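Local structure of D-galactonate dehydratase family member RspA (Pantoea ananatis, 3T6C) at residues 339-350 with 364-375; 287-298 with 313-321. The protein is a magnesium-dependent dehydratase of the enolase superfamily that turns D-gluconate into 2-dehydro-3-deoxy-D-gluconate and water, though only with low activity in vitro. All blocks are in the same frame, centred on the assembly; numbering follows the deposited sequence. Where two conformers were deposited one is given.

In the fold
Following the chain from the N terminus, contact 2 comes first: strand 294-296 leads through helix 303-311 to strand 317-318, and residues 313-321 fold back beside 287-298 to close a beta-alpha-beta loop. That loop is finished before contact 1 begins, so the two lie in series and neither encloses the other. The chain then runs through helix 328-340 to strand 344-345, the neighbour of 317-318 in the same sheet, and contact 1 closes the next loop, around helix 355-367, where 364-375 returns to 339-350. The seam is direct: Ala346 N meets Ile318 O, and His348 meets His321. Both contacts end at the bound gluconate, and their centres lie about 13 Å apart.

Contact 1: 339-350 with 364-375. With GCO (D-gluconic acid), chain D.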
loop_
_atom_site.group_PDB
_atom_site.type_symbol
_atom_site.label_atom_id
_atom_site.label_comp_id
_atom_site.label_asym_id
_atom_site.label_seq_id
_atom_site.Cartn_x
_atom_site.Cartn_y
_atom_site.Cartn_z
ATOM N N GLU A 339 22.025 -5.852 -9.228
ATOM C CA GLU A 339 23.012 -5.882 -8.158
ATOM C C GLU A 339 22.527 -5.105 -6.943
ATOM O O GLU A 339 22.654 -5.558 -5.790
ATOM C CB GLU A 339 24.315 -5.237 -8.707
ATOM C CG GLU A 339 25.443 -5.125 -7.660
ATOM C CD GLU A 339 26.647 -4.311 -8.174
ATOM O OE1 GLU A 339 26.761 -4.054 -9.396
ATOM O OE2 GLU A 339 27.447 -3.897 -7.321
ATOM N N LEU A 340 21.999 -3.912 -7.181
ATOM C CA LEU A 340 21.604 -3.042 -6.059
ATOM C C LEU A 340 20.327 -3.542 -5.372
ATOM O O LEU A 340 20.009 -3.100 -4.262
ATOM C CB LEU A 340 21.462 -1.590 -6.549
ATOM C CG LEU A 340 22.728 -0.681 -6.640
ATOM C CD1 LEU A 340 23.928 -1.383 -7.255
ATOM C CD2 LEU A 340 22.440 0.620 -7.399
ATOM N N ASN A 341 19.587 -4.427 -6.046
ATOM C CA ASN A 341 18.418 -5.125 -5.462
ATOM C C ASN A 341 18.729 -6.523 -4.940
ATOM O O ASN A 341 17.811 -7.265 -4.624
ATOM C CB ASN A 341 17.265 -5.139 -6.498
ATOM C CG ASN A 341 16.582 -3.801 -6.529
ATOM O OD1 ASN A 341 15.832 -3.481 -5.580
ATOM N ND2 ASN A 341 16.879 -2.972 -7.559
ATOM N N GLY A 342 20.003 -6.928 -4.952
ATOM C CA GLY A 342 20.335 -8.280 -4.467
ATOM C C GLY A 342 19.941 -9.399 -5.409
ATOM O O GLY A 342 19.907 -10.595 -5.010
ATOM N N VAL A 343 19.685 -9.053 -6.679
ATOM C CA VAL A 343 19.302 -10.055 -7.685
ATOM C C VAL A 343 20.535 -10.414 -8.531
ATOM O O VAL A 343 21.340 -9.529 -8.834
ATOM C CB VAL A 343 18.208 -9.424 -8.587
ATOM C CG1 VAL A 343 17.918 -10.350 -9.810
ATOM C CG2 VAL A 343 16.926 -9.246 -7.752
ATOM N N ARG A 344 20.697 -11.685 -8.915
ATOM C CA ARG A 344 21.888 -12.043 -9.683
ATOM C C ARG A 344 21.603 -12.295 -11.172
ATOM O O ARG A 344 20.457 -12.408 -11.586
ATOM C CB ARG A 344 22.566 -13.290 -9.056
ATOM C CG ARG A 344 23.024 -12.988 -7.611
ATOM C CD ARG A 344 24.061 -14.009 -7.120
ATOM N NE ARG A 344 23.453 -15.302 -6.902
ATOM C CZ ARG A 344 24.171 -16.350 -6.526
ATOM N NH1 ARG A 344 25.485 -16.227 -6.352
ATOM N NH2 ARG A 344 23.600 -17.546 -6.344
ATOM N N THR A 345 22.664 -12.422 -11.961
ATOM C CA THR A 345 22.480 -12.567 -13.432
ATOM C C THR A 345 22.538 -14.032 -13.865
ATOM O O THR A 345 23.323 -14.837 -13.307
ATOM C CB THR A 345 23.524 -11.737 -14.240
ATOM O OG1 THR A 345 24.816 -12.364 -14.117
ATOM C CG2 THR A 345 23.603 -10.310 -13.717
ATOM N N ALA A 346 21.622 -14.420 -14.768
ATOM C CA ALA A 346 21.762 -15.697 -15.465
ATOM C C ALA A 346 21.347 -15.405 -16.907
ATOM O O ALA A 346 20.281 -15.891 -17.369
ATOM C CB ALA A 346 20.742 -16.671 -14.765
ATOM N N TRP A 347 22.281 -14.935 -17.721
ATOM C CA TRP A 347 21.892 -14.575 -19.099
ATOM C C TRP A 347 21.512 -15.818 -19.880
ATOM O O TRP A 347 22.152 -16.862 -19.769
ATOM C CB TRP A 347 23.055 -13.850 -19.818
ATOM C CG TRP A 347 23.624 -12.664 -19.045
ATOM C CD1 TRP A 347 24.916 -12.519 -18.621
ATOM C CD2 TRP A 347 22.934 -11.496 -18.625
ATOM N NE1 TRP A 347 25.081 -11.321 -17.974
ATOM C CE2 TRP A 347 23.884 -10.675 -17.941
ATOM C CE3 TRP A 347 21.606 -11.043 -18.754
ATOM C CZ2 TRP A 347 23.573 -9.414 -17.457
ATOM C CZ3 TRP A 347 21.287 -9.784 -18.205
ATOM C CH2 TRP A 347 22.272 -8.996 -17.576
ATOM N N HIS A 348 20.491 -15.655 -20.734
ATOM C CA HIS A 348 20.042 -16.761 -21.636
ATOM C C HIS A 348 21.115 -17.082 -22.674
ATOM O O HIS A 348 21.689 -16.164 -23.311
ATOM C CB HIS A 348 18.738 -16.287 -22.263
ATOM C CG HIS A 348 18.171 -17.196 -23.330
ATOM N ND1 HIS A 348 18.365 -16.943 -24.674
ATOM C CD2 HIS A 348 17.383 -18.300 -23.264
ATOM C CE1 HIS A 348 17.736 -17.868 -25.393
ATOM N NE2 HIS A 348 17.104 -18.679 -24.566
ATOM N N SER A 349 21.503 -18.363 -22.730
ATOM C CA SER A 349 22.546 -18.770 -23.679
ATOM C C SER A 349 22.478 -20.242 -24.112
ATOM O O SER A 349 23.345 -21.018 -23.710
ATOM C CB SER A 349 23.888 -18.479 -23.013
ATOM O OG SER A 349 24.893 -18.399 -24.018
ATOM N N PRO A 350 21.474 -20.631 -24.862
ATOM C CA PRO A 350 21.184 -21.923 -25.473
ATOM C C PRO A 350 21.852 -21.934 -26.870
ATOM O O PRO A 350 22.969 -21.460 -27.049
ATOM C CB PRO A 350 19.663 -21.968 -25.479
ATOM C CG PRO A 350 19.311 -20.644 -25.818
ATOM C CD PRO A 350 20.404 -19.697 -25.228
ATOM N N LEU A 364 30.359 -9.749 -19.527
ATOM C CA LEU A 364 29.497 -9.255 -18.434
ATOM C C LEU A 364 29.653 -10.131 -17.203
ATOM O O LEU A 364 29.832 -9.609 -16.089
ATOM C CB LEU A 364 28.030 -9.224 -18.867
ATOM C CG LEU A 364 27.693 -8.061 -19.830
ATOM C CD1 LEU A 364 26.523 -8.510 -20.726
ATOM C CD2 LEU A 364 27.330 -6.826 -19.024
ATOM N N ASP A 365 29.564 -11.446 -17.373
ATOM C CA ASP A 365 29.705 -12.346 -16.238
ATOM C C ASP A 365 30.992 -12.137 -15.467
ATOM O O ASP A 365 30.969 -12.136 -14.234
ATOM C CB ASP A 365 29.720 -13.805 -16.707
ATOM C CG ASP A 365 28.397 -14.290 -17.269
ATOM O OD1 ASP A 365 27.314 -13.733 -16.986
ATOM O OD2 ASP A 365 28.468 -15.325 -18.007
ATOM N N LEU A 366 32.126 -11.987 -16.171
ATOM C CA LEU A 366 33.397 -11.764 -15.476
ATOM C C LEU A 366 33.435 -10.472 -14.662
ATOM O O LEU A 366 34.123 -10.450 -13.605
ATOM C CB LEU A 366 34.554 -11.777 -16.473
ATOM C CG LEU A 366 34.884 -13.160 -16.992
ATOM C CD1 LEU A 366 35.901 -13.006 -18.124
ATOM C CD2 LEU A 366 35.537 -13.984 -15.866
ATOM N N SER A 367 32.751 -9.424 -15.151
ATOM C CA SER A 367 32.867 -8.095 -14.553
ATOM C C SER A 367 31.748 -7.747 -13.575
ATOM O O SER A 367 31.752 -6.649 -12.981
ATOM C CB SER A 367 33.009 -7.028 -15.656
ATOM O OG SER A 367 31.895 -7.099 -16.535
ATOM N N SER A 368 30.771 -8.656 -13.405
ATOM C CA SER A 368 29.636 -8.371 -12.507
ATOM C C SER A 368 29.798 -8.960 -11.119
ATOM O O SER A 368 29.920 -10.167 -10.972
ATOM C CB SER A 368 28.352 -9.011 -13.104
ATOM O OG SER A 368 27.931 -8.318 -14.244
ATOM N N PRO A 369 29.704 -8.116 -10.074
ATOM C CA PRO A 369 29.810 -8.720 -8.741
ATOM C C PRO A 369 28.681 -9.746 -8.476
ATOM O O PRO A 369 28.880 -10.744 -7.778
ATOM C CB PRO A 369 29.648 -7.540 -7.773
ATOM C CG PRO A 369 29.744 -6.337 -8.583
ATOM C CD PRO A 369 29.561 -6.650 -10.048
ATOM N N ASN A 370 27.518 -9.461 -9.058
ATOM C CA ASN A 370 26.308 -10.239 -8.892
ATOM C C ASN A 370 26.126 -11.358 -9.910
ATOM O O ASN A 370 24.979 -11.701 -10.208
ATOM C CB ASN A 370 25.064 -9.366 -8.816
ATOM C CG ASN A 370 24.868 -8.563 -10.051
ATOM O OD1 ASN A 370 25.816 -8.055 -10.647
ATOM N ND2 ASN A 370 23.611 -8.382 -10.433
ATOM N N PHE A 371 27.180 -11.802 -10.563
ATOM C CA PHE A 371 27.028 -12.979 -11.436
ATOM C C PHE A 371 26.380 -14.151 -10.715
ATOM O O PHE A 371 26.768 -14.471 -9.570
ATOM C CB PHE A 371 28.426 -13.433 -11.887
ATOM C CG PHE A 371 28.418 -14.751 -12.625
ATOM C CD1 PHE A 371 27.790 -14.896 -13.861
ATOM C CD2 PHE A 371 29.022 -15.857 -12.028
ATOM C CE1 PHE A 371 27.814 -16.189 -14.514
ATOM C CE2 PHE A 371 29.034 -17.111 -12.651
ATOM C CZ PHE A 371 28.422 -17.233 -13.917
ATOM N N GLY A 372 25.281 -14.688 -11.290
ATOM C CA GLY A 372 24.708 -15.944 -10.797
ATOM C C GLY A 372 25.145 -17.283 -11.378
ATOM O O GLY A 372 25.806 -18.080 -10.734
ATOM N N ILE A 373 24.885 -17.451 -12.671
ATOM C CA ILE A 373 25.275 -18.693 -13.335
ATOM C C ILE A 373 25.285 -18.409 -14.836
ATOM O O ILE A 373 24.604 -17.467 -15.276
ATOM C CB ILE A 373 24.325 -19.872 -12.932
ATOM C CG1 ILE A 373 24.935 -21.212 -13.343
ATOM C CG2 ILE A 373 22.953 -19.714 -13.608
ATOM C CD1 ILE A 373 26.250 -21.529 -12.552
ATOM N N GLN A 374 26.029 -19.223 -15.606
ATOM C CA GLN A 374 25.949 -19.081 -17.078
ATOM C C GLN A 374 25.492 -20.372 -17.752
ATOM O O GLN A 374 26.215 -21.359 -17.774
ATOM C CB GLN A 374 27.319 -18.684 -17.635
ATOM C CG GLN A 374 27.292 -18.312 -19.152
ATOM C CD GLN A 374 26.146 -17.346 -19.474
ATOM O OE1 GLN A 374 25.118 -17.769 -20.051
ATOM N NE2 GLN A 374 26.270 -16.087 -19.056
ATOM N N GLU A 375 24.290 -20.341 -18.323
ATOM C CA GLU A 375 23.804 -21.410 -19.181
ATOM C C GLU A 375 24.793 -21.680 -20.289
ATOM O O GLU A 375 25.351 -20.720 -20.845
ATOM C CB GLU A 375 22.511 -20.923 -19.819
ATOM C CG GLU A 375 21.768 -22.022 -20.576
ATOM C CD GLU A 375 20.408 -21.567 -21.047
ATOM O OE1 GLU A 375 20.134 -20.370 -21.111
ATOM O OE2 GLU A 375 19.567 -22.437 -21.375
HETATM C C1 GCO D . 16.404 -21.808 -22.310
HETATM C C2 GCO D . 15.288 -21.409 -23.201
HETATM C C3 GCO D . 15.404 -21.906 -24.629
HETATM C C4 GCO D . 14.384 -21.226 -25.518
HETATM C C5 GCO D . 14.976 -20.981 -26.884
HETATM C C6 GCO D . 14.027 -20.278 -27.839
HETATM O O1A GCO D . 17.557 -22.083 -22.757
HETATM O O1B GCO D . 16.223 -21.722 -21.052
HETATM O O2 GCO D . 14.073 -21.612 -22.529
HETATM O O3 GCO D . 15.227 -23.273 -24.576
HETATM O O4 GCO D . 13.255 -22.076 -25.610
HETATM O O5 GCO D . 16.115 -20.218 -26.735
HETATM O O6 GCO D . 14.575 -20.006 -29.114
HETATM O O HOH W 1 26.504 -5.761 -11.880
HETATM O O HOH W 2 27.427 -14.103 -6.870
HETATM O O HOH W 3 24.794 -14.511 -16.012
HETATM O O HOH W 4 26.673 -10.532 -15.618
HETATM O O HOH W 5 22.626 -18.162 -17.414
HETATM O O HOH W 6 27.008 -19.930 -22.944
#
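Thr345 O is approached by two backbone amides of the returning chain: Ile373 N lies 3.1 Å from Thr345 O, and Gly372 N adds a weak, bent bond. On the same edge, Thr345 N donates to Asn370 O, so residue 345 is held through N and O in a single bridge with Phe371. Asn370 ND2 reaches Val343 O at 3.0 Å in a nearly straight bond, 175° at the hydrogen, in the plane of both amide and carbonyl. That nitrogen also donates to Ala335 O, which fixes the flip of the amide. Asn370 OD1 accepts a hydrogen bond from a water that also donates to Glu339 OE1, while Glu339 OE2 pairs with Lys333 of a second subunit. In the C-terminal barrel domain of the enolase superfamily, helix 355-367 connects strands 344-345 and 374-375, and the Thr345-Phe371 bridge ties the chain just ahead of the second to the first. Farther along, Gln374 NE2 gives a 2.6 Å bond to the syn lone pair of Asp365 OD2, and its amide, bent back by a chi2 of 48°, lies almost coplanar with the Trp347 indole, at its edge. At the barrel mouth Ser349 N donates to Glu375 OE1 at 2.9 Å, from above the carboxylate plane. Arg319 and His150 also hold this carboxylate, while Glu375 OE2 lies 2.5 Å from gluconate O1A. His348 NE2 donates to gluconate O5, its ND1 being hydrogen-bonded to His321 ND1.

Contact 2: 287-298 with 313-321; sequences RQQSSTPIAMGE and KLIDYIRCH. With MG (magnesium ion), chain C; GCO (D-gluconic acid), chain D.
Arg287 reaches across to 313-321 with its whole length. Its CB rests against Leu314 CD2, CG lies 3.9 Å from that same Leu314 CD2, and CD passes 3.4 Å from Leu314 O. Bends at chi2 (-74°) and chi3 (-84°) fold the guanidinium back so that Leu314 O lies over one of its faces, offset toward the rim. NE and NH2 then hold Lys313 O side-on, NH2 at 2.9 Å from Lys313 O. At the tip, an end-on salt bridge puts Arg287 NH1 2.8 Å from Asp316 OD1. NH2 meets OD2 from above the carboxylate plane, the two groups being turned 52° apart. Asp316 OD1 is shared, its anti lone pair receiving Ile294 N. From there the parallel barrel strands 294-296 and 317-318 run to their active-site ends, Met296 N donating to Tyr317 O. There Glu298 OE1 binds magnesium at 2.2 Å, together with Asp246 and Glu272, while its OE2 bonds Tyr103 of a neighbouring subunit. Arg319 NH2 lies 3.0 Å from gluconate O1B and pairs with Glu375; NH1 bonds Ala346 O. With metal and arginine both beside O1B, negative charge on the substrate carboxylate would be stabilised, consistent with the enolate-type chemistry of the superfamily.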
loop_
_atom_site.group_PDB
_atom_site.type_symbol
_atom_site.label_atom_id
_atom_site.label_comp_id
_atom_site.label_asym_id
_atom_site.label_seq_id
_atom_site.Cartn_x
_atom_site.Cartn_y
_atom_site.Cartn_z
ATOM N N ARG A 287 5.575 -14.935 -4.499
ATOM C CA ARG A 287 6.659 -14.602 -3.559
ATOM C C ARG A 287 6.167 -14.381 -2.135
ATOM O O ARG A 287 6.974 -14.262 -1.234
ATOM C CB ARG A 287 7.429 -13.392 -4.097
ATOM C CG ARG A 287 8.055 -13.687 -5.454
ATOM C CD ARG A 287 9.267 -14.612 -5.342
ATOM N NE ARG A 287 10.465 -13.853 -5.021
ATOM C CZ ARG A 287 11.694 -14.360 -5.061
ATOM N NH1 ARG A 287 11.880 -15.657 -5.256
ATOM N NH2 ARG A 287 12.752 -13.539 -4.951
ATOM N N GLN A 288 4.862 -14.344 -1.913
ATOM C CA GLN A 288 4.359 -14.325 -0.527
ATOM C C GLN A 288 4.260 -15.716 0.045
ATOM O O GLN A 288 3.997 -15.871 1.245
ATOM C CB GLN A 288 2.996 -13.626 -0.461
ATOM C CG GLN A 288 3.097 -12.181 -0.901
ATOM C CD GLN A 288 1.765 -11.453 -0.852
ATOM O OE1 GLN A 288 1.216 -11.030 -1.889
ATOM N NE2 GLN A 288 1.230 -11.315 0.340
ATOM N N GLN A 289 4.429 -16.729 -0.814
ATOM C CA GLN A 289 4.234 -18.161 -0.458
ATOM C C GLN A 289 5.481 -19.013 -0.497
ATOM O O GLN A 289 5.596 -19.949 0.315
ATOM C CB GLN A 289 3.076 -18.805 -1.216
ATOM C CG GLN A 289 1.764 -18.091 -0.930
ATOM C CD GLN A 289 0.575 -18.883 -1.444
ATOM O OE1 GLN A 289 0.609 -20.131 -1.510
ATOM N NE2 GLN A 289 -0.498 -18.168 -1.792
ATOM N N SER A 290 6.266 -18.903 -1.566
ATOM C CA SER A 290 7.357 -19.868 -1.841
ATOM C C SER A 290 8.747 -19.296 -1.623
ATOM O O SER A 290 9.000 -18.115 -1.900
ATOM C CB SER A 290 7.284 -20.350 -3.282
ATOM O OG SER A 290 8.267 -21.381 -3.440
ATOM N N SER A 291 9.646 -20.138 -1.097
ATOM C CA SER A 291 11.079 -19.831 -0.971
ATOM C C SER A 291 11.961 -20.514 -2.044
ATOM O O SER A 291 13.188 -20.488 -1.921
ATOM C CB SER A 291 11.528 -20.109 0.459
ATOM O OG SER A 291 11.143 -21.435 0.798
ATOM N N THR A 292 11.365 -21.185 -3.042
ATOM C CA THR A 292 12.179 -21.713 -4.146
ATOM C C THR A 292 12.709 -20.528 -4.969
ATOM O O THR A 292 11.949 -19.635 -5.328
ATOM C CB THR A 292 11.297 -22.595 -5.029
ATOM O OG1 THR A 292 10.995 -23.824 -4.305
ATOM C CG2 THR A 292 11.938 -22.885 -6.411
ATOM N N PRO A 293 14.019 -20.478 -5.248
ATOM C CA PRO A 293 14.485 -19.327 -6.029
ATOM C C PRO A 293 13.891 -19.272 -7.431
ATOM O O PRO A 293 13.660 -20.351 -8.029
ATOM C CB PRO A 293 16.018 -19.542 -6.082
ATOM C CG PRO A 293 16.331 -20.456 -4.893
ATOM C CD PRO A 293 15.127 -21.360 -4.825
ATOM N N ILE A 294 13.662 -18.062 -7.943
ATOM C CA ILE A 294 12.941 -17.876 -9.200
ATOM C C ILE A 294 13.826 -17.147 -10.211
ATOM O O ILE A 294 14.430 -16.141 -9.894
ATOM C CB ILE A 294 11.649 -17.038 -8.976
ATOM C CG1 ILE A 294 10.672 -17.802 -8.047
ATOM C CG2 ILE A 294 10.926 -16.724 -10.302
ATOM C CD1 ILE A 294 10.214 -19.162 -8.568
ATOM N N ALA A 295 13.872 -17.668 -11.439
ATOM C CA ALA A 295 14.540 -16.986 -12.553
ATOM C C ALA A 295 13.482 -16.611 -13.582
ATOM O O ALA A 295 12.558 -17.391 -13.855
ATOM C CB ALA A 295 15.572 -17.909 -13.221
ATOM N N MET A 296 13.625 -15.411 -14.175
ATOM C CA MET A 296 12.707 -14.981 -15.226
ATOM C C MET A 296 13.450 -14.176 -16.226
ATOM O O MET A 296 14.351 -13.400 -15.868
ATOM C CB MET A 296 11.623 -14.013 -14.654
ATOM C CG MET A 296 10.488 -14.648 -13.830
ATOM S SD MET A 296 9.236 -15.458 -14.851
ATOM C CE MET A 296 8.649 -14.092 -15.856
ATOM N N GLY A 297 12.923 -14.221 -17.450
ATOM C CA GLY A 297 13.184 -13.142 -18.389
ATOM C C GLY A 297 13.858 -13.347 -19.717
ATOM O O GLY A 297 14.147 -12.346 -20.372
ATOM N N GLU A 298 14.094 -14.575 -20.146
ATOM C CA GLU A 298 14.670 -14.757 -21.497
ATOM C C GLU A 298 13.789 -14.109 -22.559
ATOM O O GLU A 298 14.308 -13.708 -23.622
ATOM C CB GLU A 298 14.900 -16.258 -21.839
ATOM C CG GLU A 298 13.588 -17.003 -22.025
ATOM C CD GLU A 298 13.768 -18.516 -22.079
ATOM O OE1 GLU A 298 14.485 -19.074 -21.235
ATOM O OE2 GLU A 298 13.204 -19.174 -22.962
ATOM N N LYS A 313 11.758 -7.477 -5.669
ATOM C CA LYS A 313 12.395 -8.716 -5.186
ATOM C C LYS A 313 11.573 -9.945 -5.595
ATOM O O LYS A 313 11.462 -10.926 -4.829
ATOM C CB LYS A 313 12.621 -8.697 -3.655
ATOM C CG LYS A 313 13.150 -7.333 -3.128
ATOM C CD LYS A 313 14.444 -6.878 -3.781
ATOM C CE LYS A 313 15.049 -5.658 -3.068
ATOM N NZ LYS A 313 14.139 -4.436 -3.259
ATOM N N LEU A 314 10.994 -9.880 -6.793
ATOM C CA LEU A 314 10.079 -10.948 -7.243
ATOM C C LEU A 314 10.821 -12.064 -7.948
ATOM O O LEU A 314 10.245 -13.114 -8.201
ATOM C CB LEU A 314 8.935 -10.390 -8.156
ATOM C CG LEU A 314 8.111 -9.344 -7.389
ATOM C CD1 LEU A 314 7.020 -8.859 -8.337
ATOM C CD2 LEU A 314 7.517 -9.894 -6.068
ATOM N N ILE A 315 12.128 -11.863 -8.183
ATOM C CA ILE A 315 12.972 -12.873 -8.813
ATOM C C ILE A 315 14.329 -12.833 -8.145
ATOM O O ILE A 315 14.670 -11.869 -7.444
ATOM C CB ILE A 315 13.152 -12.674 -10.338
ATOM C CG1 ILE A 315 13.809 -11.311 -10.628
ATOM C CG2 ILE A 315 11.779 -12.698 -11.058
ATOM C CD1 ILE A 315 14.061 -11.077 -12.156
ATOM N N ASP A 316 15.029 -13.937 -8.218
ATOM C CA ASP A 316 16.415 -14.008 -7.766
ATOM C C ASP A 316 17.464 -13.987 -8.847
ATOM O O ASP A 316 18.638 -13.741 -8.565
ATOM C CB ASP A 316 16.540 -15.269 -6.926
ATOM C CG ASP A 316 15.449 -15.321 -5.886
ATOM O OD1 ASP A 316 14.526 -16.160 -6.013
ATOM O OD2 ASP A 316 15.526 -14.455 -4.946
ATOM N N TYR A 317 17.024 -14.247 -10.093
ATOM C CA TYR A 317 17.926 -14.291 -11.256
ATOM C C TYR A 317 17.237 -13.674 -12.421
ATOM O O TYR A 317 16.105 -14.040 -12.747
ATOM C CB TYR A 317 18.281 -15.759 -11.653
ATOM C CG TYR A 317 19.058 -16.477 -10.555
ATOM C CD1 TYR A 317 18.382 -17.206 -9.574
ATOM C CD2 TYR A 317 20.446 -16.397 -10.484
ATOM C CE1 TYR A 317 19.089 -17.838 -8.523
ATOM C CE2 TYR A 317 21.164 -17.034 -9.434
ATOM C CZ TYR A 317 20.470 -17.750 -8.501
ATOM O OH TYR A 317 21.141 -18.371 -7.471
ATOM N N ILE A 318 17.932 -12.762 -13.086
ATOM C CA ILE A 318 17.428 -12.127 -14.316
ATOM C C ILE A 318 18.057 -12.878 -15.498
ATOM O O ILE A 318 19.260 -13.143 -15.557
ATOM C CB ILE A 318 17.726 -10.597 -14.288
ATOM C CG1 ILE A 318 17.132 -9.929 -15.535
ATOM C CG2 ILE A 318 19.207 -10.299 -14.312
ATOM C CD1 ILE A 318 15.598 -10.029 -15.608
ATOM N N ARG A 319 17.163 -13.316 -16.384
ATOM C CA ARG A 319 17.446 -14.240 -17.496
ATOM C C ARG A 319 17.602 -13.659 -18.891
ATOM O O ARG A 319 17.523 -14.410 -19.882
ATOM C CB ARG A 319 16.426 -15.400 -17.516
ATOM C CG ARG A 319 16.501 -16.301 -16.274
ATOM C CD ARG A 319 17.562 -17.404 -16.498
ATOM N NE ARG A 319 17.230 -18.215 -17.684
ATOM C CZ ARG A 319 18.134 -18.759 -18.520
ATOM N NH1 ARG A 319 19.457 -18.512 -18.413
ATOM N NH2 ARG A 319 17.722 -19.553 -19.519
ATOM N N CYS A 320 17.707 -12.343 -19.002
ATOM C CA CYS A 320 17.571 -11.774 -20.358
ATOM C C CYS A 320 18.465 -12.428 -21.387
ATOM O O CYS A 320 19.651 -12.797 -21.119
ATOM C CB CYS A 320 17.950 -10.312 -20.348
ATOM S SG CYS A 320 16.832 -9.340 -19.260
ATOM N N HIS A 321 17.902 -12.511 -22.605
ATOM C CA HIS A 321 18.696 -12.808 -23.807
ATOM C C HIS A 321 19.181 -11.407 -24.131
ATOM O O HIS A 321 18.373 -10.510 -24.536
ATOM C CB HIS A 321 17.712 -13.356 -24.856
ATOM C CG HIS A 321 18.330 -13.749 -26.174
ATOM N ND1 HIS A 321 19.065 -14.905 -26.334
ATOM C CD2 HIS A 321 18.229 -13.191 -27.398
ATOM C CE1 HIS A 321 19.450 -15.002 -27.598
ATOM N NE2 HIS A 321 18.932 -13.984 -28.269
HETATM MG MG MG C . 14.289 -21.070 -20.436
HETATM C C1 GCO D . 16.404 -21.808 -22.310
HETATM C C2 GCO D . 15.288 -21.409 -23.201
HETATM C C3 GCO D . 15.404 -21.906 -24.629
HETATM C C4 GCO D . 14.384 -21.226 -25.518
HETATM C C5 GCO D . 14.976 -20.981 -26.884
HETATM C C6 GCO D . 14.027 -20.278 -27.839
HETATM O O1A GCO D . 17.557 -22.083 -22.757
HETATM O O1B GCO D . 16.223 -21.722 -21.052
HETATM O O2 GCO D . 14.073 -21.612 -22.529
HETATM O O3 GCO D . 15.227 -23.273 -24.576
HETATM O O4 GCO D . 13.255 -22.076 -25.610
HETATM O O5 GCO D . 16.115 -20.218 -26.735
HETATM O O6 GCO D . 14.575 -20.006 -29.114
HETATM O O HOH W 7 15.521 -10.944 -22.852
HETATM O O HOH W 8 14.178 -17.241 -18.745
HETATM O O HOH W 9 12.259 -20.602 -20.202
#